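Local coordinates for glucoamylase (Thermoanaerobacterium thermosaccharolyticum, PDB 1LF6), which hydrolyses terminal alpha-1,4-linked glucose residues from the non-reducing ends of glucan chains, releasing beta-D-glucose, as a family 15 glycosidase, at residues A[20-32]-A[198-210]. Residues are numbered along the deposited sequence; the frame is centred on the assembly and turned at random.
Sequences ISAVNGPGEEDTW and GYSIGYYKVNDIM
G25 CA sits over the centre of one face of the Y203 ring, 3.4 Å from the centroid and 14° off the normal, a CH-pi contact that a side chain on G25 would obstruct, since a modelled CB would fall 2.5 Å from Y203 CZ. V23 O comes to the edge of the same ring, and A22 CB touches Y203 CE2 at 3.5 Å. Y203 OH donates to a water that in turn donates to A22 O, while the hydroxyl accepts from R227 N. Replacing Y203 with an alanine would probably leave G25 without its aromatic platform and R227 N without this acceptor.

Beside the ring, N207 ND2 donates to V23 O at 2.6 Å; V23 O lies close to the N207 amide plane, though the bond is bent, with an N-H...O angle of 134°. N207 OD1 accepts from Y203 N at 2.8 Å, so both ends of the amide are fixed; chi1 of 47°, with CG between backbone N and carbonyl carbon, turns it back toward the strand. Y203 O receives V206 N and N207 N, closing the turn.

Further along, E28 N donates almost straight to Y204 O at 3.0 Å. K205 NZ meets E28 OE2 at 3.0 Å from above the carboxylate plane, a salt bridge between exposed side chains. D30 CG lies over one face of the Y204 ring, offset toward the rim, and K205 CG over the centre of the other, with E28 O and E29 O at the edge; D30 OD2 is bonded to H158.

The loop between strands 14-16 and 39-42 thus crosses the end of strand 198-203, outermost in its antiparallel sheet, where Y203 and Y204 pack on neighbouring strand 230-236 and the chain turns into helix 209-216, within the N-terminal beta-sandwich domain.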
# COMPACT_ATOMS: atom_id res chain seq x y z
N ILE A 20 -32.85 24.28 -2.16
CA ILE A 20 -32.84 23.88 -3.56
C ILE A 20 -32.12 22.54 -3.75
O ILE A 20 -30.94 22.40 -3.42
CB ILE A 20 -32.13 24.95 -4.42
CG1 ILE A 20 -32.64 26.34 -4.05
CG2 ILE A 20 -32.39 24.68 -5.90
CD1 ILE A 20 -31.61 27.43 -4.22
N SER A 21 -32.83 21.56 -4.29
CA SER A 21 -32.24 20.25 -4.53
C SER A 21 -31.68 20.16 -5.93
O SER A 21 -32.20 20.77 -6.86
CB SER A 21 -33.29 19.15 -4.33
OG SER A 21 -33.81 19.19 -3.01
N ALA A 22 -30.60 19.40 -6.09
CA ALA A 22 -29.97 19.22 -7.39
C ALA A 22 -30.96 18.48 -8.29
O ALA A 22 -31.84 17.76 -7.80
CB ALA A 22 -28.68 18.41 -7.24
N VAL A 23 -30.83 18.66 -9.60
CA VAL A 23 -31.73 18.02 -10.55
C VAL A 23 -31.04 17.08 -11.53
O VAL A 23 -29.84 17.17 -11.75
CB VAL A 23 -32.50 19.08 -11.37
CG1 VAL A 23 -33.39 19.90 -10.45
CG2 VAL A 23 -31.52 19.99 -12.09
N ASN A 24 -31.83 16.18 -12.11
CA ASN A 24 -31.34 15.22 -13.10
C ASN A 24 -30.25 14.30 -12.58
O ASN A 24 -29.22 14.11 -13.23
CB ASN A 24 -30.83 15.96 -14.34
CG ASN A 24 -31.88 16.89 -14.93
OD1 ASN A 24 -33.00 16.46 -15.24
ND2 ASN A 24 -31.51 18.15 -15.10
N GLY A 25 -30.47 13.72 -11.40
CA GLY A 25 -29.50 12.81 -10.84
C GLY A 25 -29.64 11.44 -11.48
O GLY A 25 -30.38 11.30 -12.46
N PRO A 26 -28.96 10.41 -10.96
CA PRO A 26 -28.07 10.46 -9.80
C PRO A 26 -26.63 10.79 -10.21
O PRO A 26 -25.72 10.73 -9.39
CB PRO A 26 -28.19 9.05 -9.24
CG PRO A 26 -28.22 8.23 -10.49
CD PRO A 26 -29.18 9.02 -11.39
N GLY A 27 -26.44 11.13 -11.47
CA GLY A 27 -25.12 11.45 -11.96
C GLY A 27 -24.46 10.23 -12.58
O GLY A 27 -24.92 9.10 -12.39
N GLU A 28 -23.38 10.46 -13.31
CA GLU A 28 -22.65 9.39 -13.96
C GLU A 28 -21.73 8.67 -12.98
O GLU A 28 -21.42 9.20 -11.91
CB GLU A 28 -21.84 9.97 -15.12
CG GLU A 28 -21.33 8.95 -16.10
CD GLU A 28 -20.70 9.60 -17.32
OE1 GLU A 28 -21.37 10.46 -17.93
OE2 GLU A 28 -19.55 9.25 -17.65
N GLU A 29 -21.29 7.47 -13.34
CA GLU A 29 -20.45 6.63 -12.51
C GLU A 29 -19.02 7.20 -12.58
O GLU A 29 -18.68 7.99 -13.45
CB GLU A 29 -20.44 5.19 -13.03
CG GLU A 29 -21.74 4.43 -12.78
CD GLU A 29 -21.70 3.01 -13.31
OE1 GLU A 29 -22.69 2.27 -13.13
OE2 GLU A 29 -20.66 2.64 -13.90
N ASP A 30 -18.37 6.88 -11.52
CA ASP A 30 -17.06 7.49 -11.19
C ASP A 30 -16.08 6.34 -11.03
O ASP A 30 -16.44 5.14 -11.15
CB ASP A 30 -17.26 8.34 -9.96
CG ASP A 30 -16.28 9.41 -9.64
OD1 ASP A 30 -15.39 9.83 -10.39
OD2 ASP A 30 -16.43 9.99 -8.51
N THR A 31 -14.90 6.65 -10.61
CA THR A 31 -13.73 5.81 -10.54
C THR A 31 -12.88 6.23 -9.38
O THR A 31 -12.95 7.42 -8.99
CB THR A 31 -12.98 5.91 -11.89
OG1 THR A 31 -12.13 4.81 -12.13
CG2 THR A 31 -12.36 7.24 -12.17
N TRP A 32 -11.95 5.43 -8.95
CA TRP A 32 -11.05 5.91 -7.87
C TRP A 32 -9.92 6.70 -8.49
O TRP A 32 -9.74 6.77 -9.69
CB TRP A 32 -10.57 4.72 -7.05
CG TRP A 32 -11.68 4.06 -6.26
CD1 TRP A 32 -12.33 2.92 -6.67
CD2 TRP A 32 -12.32 4.51 -5.08
NE1 TRP A 32 -13.31 2.61 -5.77
CE2 TRP A 32 -13.32 3.55 -4.77
CE3 TRP A 32 -12.12 5.59 -4.21
CZ2 TRP A 32 -14.14 3.68 -3.66
CZ3 TRP A 32 -12.92 5.70 -3.10
CH2 TRP A 32 -13.92 4.75 -2.84
N GLY A 198 -19.64 30.68 -1.56
CA GLY A 198 -20.78 30.05 -2.20
C GLY A 198 -20.58 28.54 -2.24
O GLY A 198 -19.45 28.07 -2.23
N TYR A 199 -21.68 27.79 -2.30
CA TYR A 199 -21.60 26.33 -2.33
C TYR A 199 -22.62 25.72 -3.29
O TYR A 199 -23.57 26.39 -3.71
CB TYR A 199 -21.81 25.77 -0.93
CG TYR A 199 -23.10 26.22 -0.27
CD1 TYR A 199 -24.34 25.76 -0.71
CD2 TYR A 199 -23.08 27.14 0.78
CE1 TYR A 199 -25.53 26.19 -0.13
CE2 TYR A 199 -24.26 27.59 1.37
CZ TYR A 199 -25.48 27.11 0.91
OH TYR A 199 -26.65 27.56 1.49
N SER A 200 -22.42 24.45 -3.62
CA SER A 200 -23.32 23.73 -4.51
C SER A 200 -23.01 22.24 -4.53
O SER A 200 -21.86 21.83 -4.71
CB SER A 200 -23.23 24.29 -5.93
OG SER A 200 -24.16 23.64 -6.79
N ILE A 201 -24.04 21.43 -4.34
CA ILE A 201 -23.89 19.98 -4.36
C ILE A 201 -24.60 19.47 -5.61
O ILE A 201 -25.83 19.41 -5.66
CB ILE A 201 -24.53 19.36 -3.10
CG1 ILE A 201 -23.93 20.01 -1.85
CG2 ILE A 201 -24.30 17.85 -3.09
CD1 ILE A 201 -24.61 19.62 -0.57
N GLY A 202 -23.81 19.11 -6.62
CA GLY A 202 -24.39 18.63 -7.86
C GLY A 202 -24.03 17.20 -8.23
O GLY A 202 -23.25 16.55 -7.53
N TYR A 203 -24.60 16.72 -9.33
CA TYR A 203 -24.35 15.36 -9.80
C TYR A 203 -23.19 15.30 -10.77
O TYR A 203 -23.09 16.11 -11.69
CB TYR A 203 -25.62 14.82 -10.45
CG TYR A 203 -26.72 14.60 -9.44
CD1 TYR A 203 -26.59 13.64 -8.44
CD2 TYR A 203 -27.88 15.37 -9.46
CE1 TYR A 203 -27.57 13.45 -7.49
CE2 TYR A 203 -28.88 15.19 -8.50
CZ TYR A 203 -28.72 14.23 -7.52
OH TYR A 203 -29.68 14.05 -6.56
N TYR A 204 -22.32 14.31 -10.57
CA TYR A 204 -21.13 14.12 -11.39
C TYR A 204 -21.42 14.08 -12.89
O TYR A 204 -22.23 13.28 -13.36
CB TYR A 204 -20.40 12.84 -10.97
CG TYR A 204 -19.12 12.57 -11.72
CD1 TYR A 204 -18.15 13.56 -11.86
CD2 TYR A 204 -18.87 11.32 -12.30
CE1 TYR A 204 -16.96 13.32 -12.55
CE2 TYR A 204 -17.69 11.07 -12.99
CZ TYR A 204 -16.74 12.07 -13.11
OH TYR A 204 -15.57 11.83 -13.79
N LYS A 205 -20.75 14.96 -13.63
CA LYS A 205 -20.89 15.08 -15.08
C LYS A 205 -22.27 15.55 -15.54
O LYS A 205 -22.60 15.45 -16.72
CB LYS A 205 -20.55 13.75 -15.76
CG LYS A 205 -19.06 13.44 -15.78
CD LYS A 205 -18.75 12.16 -16.53
CE LYS A 205 -17.25 11.89 -16.56
NZ LYS A 205 -16.91 10.62 -17.25
N VAL A 206 -23.06 16.07 -14.61
CA VAL A 206 -24.39 16.56 -14.94
C VAL A 206 -24.46 18.05 -14.62
O VAL A 206 -24.51 18.89 -15.53
CB VAL A 206 -25.49 15.83 -14.14
CG1 VAL A 206 -26.86 16.33 -14.55
CG2 VAL A 206 -25.38 14.33 -14.38
N ASN A 207 -24.47 18.38 -13.34
CA ASN A 207 -24.51 19.77 -12.90
C ASN A 207 -23.58 20.00 -11.71
O ASN A 207 -23.87 20.80 -10.82
CB ASN A 207 -25.94 20.18 -12.53
CG ASN A 207 -26.64 19.16 -11.66
OD1 ASN A 207 -26.07 18.67 -10.68
ND2 ASN A 207 -27.88 18.84 -12.00
N ASP A 208 -22.46 19.29 -11.71
CA ASP A 208 -21.47 19.42 -10.65
C ASP A 208 -20.67 20.70 -10.87
O ASP A 208 -20.71 21.29 -11.95
CB ASP A 208 -20.53 18.21 -10.64
CG ASP A 208 -19.93 17.94 -12.01
OD1 ASP A 208 -18.70 17.80 -12.09
OD2 ASP A 208 -20.70 17.85 -12.99
N ILE A 209 -19.92 21.11 -9.85
CA ILE A 209 -19.12 22.32 -9.92
C ILE A 209 -18.21 22.35 -11.16
O ILE A 209 -18.11 23.38 -11.83
CB ILE A 209 -18.29 22.49 -8.61
CG1 ILE A 209 -18.13 23.98 -8.26
CG2 ILE A 209 -16.95 21.80 -8.72
CD1 ILE A 209 -17.36 24.79 -9.27
N MET A 210 -17.56 21.23 -11.47
CA MET A 210 -16.66 21.16 -12.62
C MET A 210 -17.39 21.43 -13.93
O MET A 210 -16.89 22.16 -14.79
CB MET A 210 -15.99 19.78 -12.68
CG MET A 210 -14.94 19.63 -13.77
SD MET A 210 -13.44 20.60 -13.48
CE MET A 210 -13.69 21.97 -14.57
O HOH W 1 -31.29 16.24 -5.29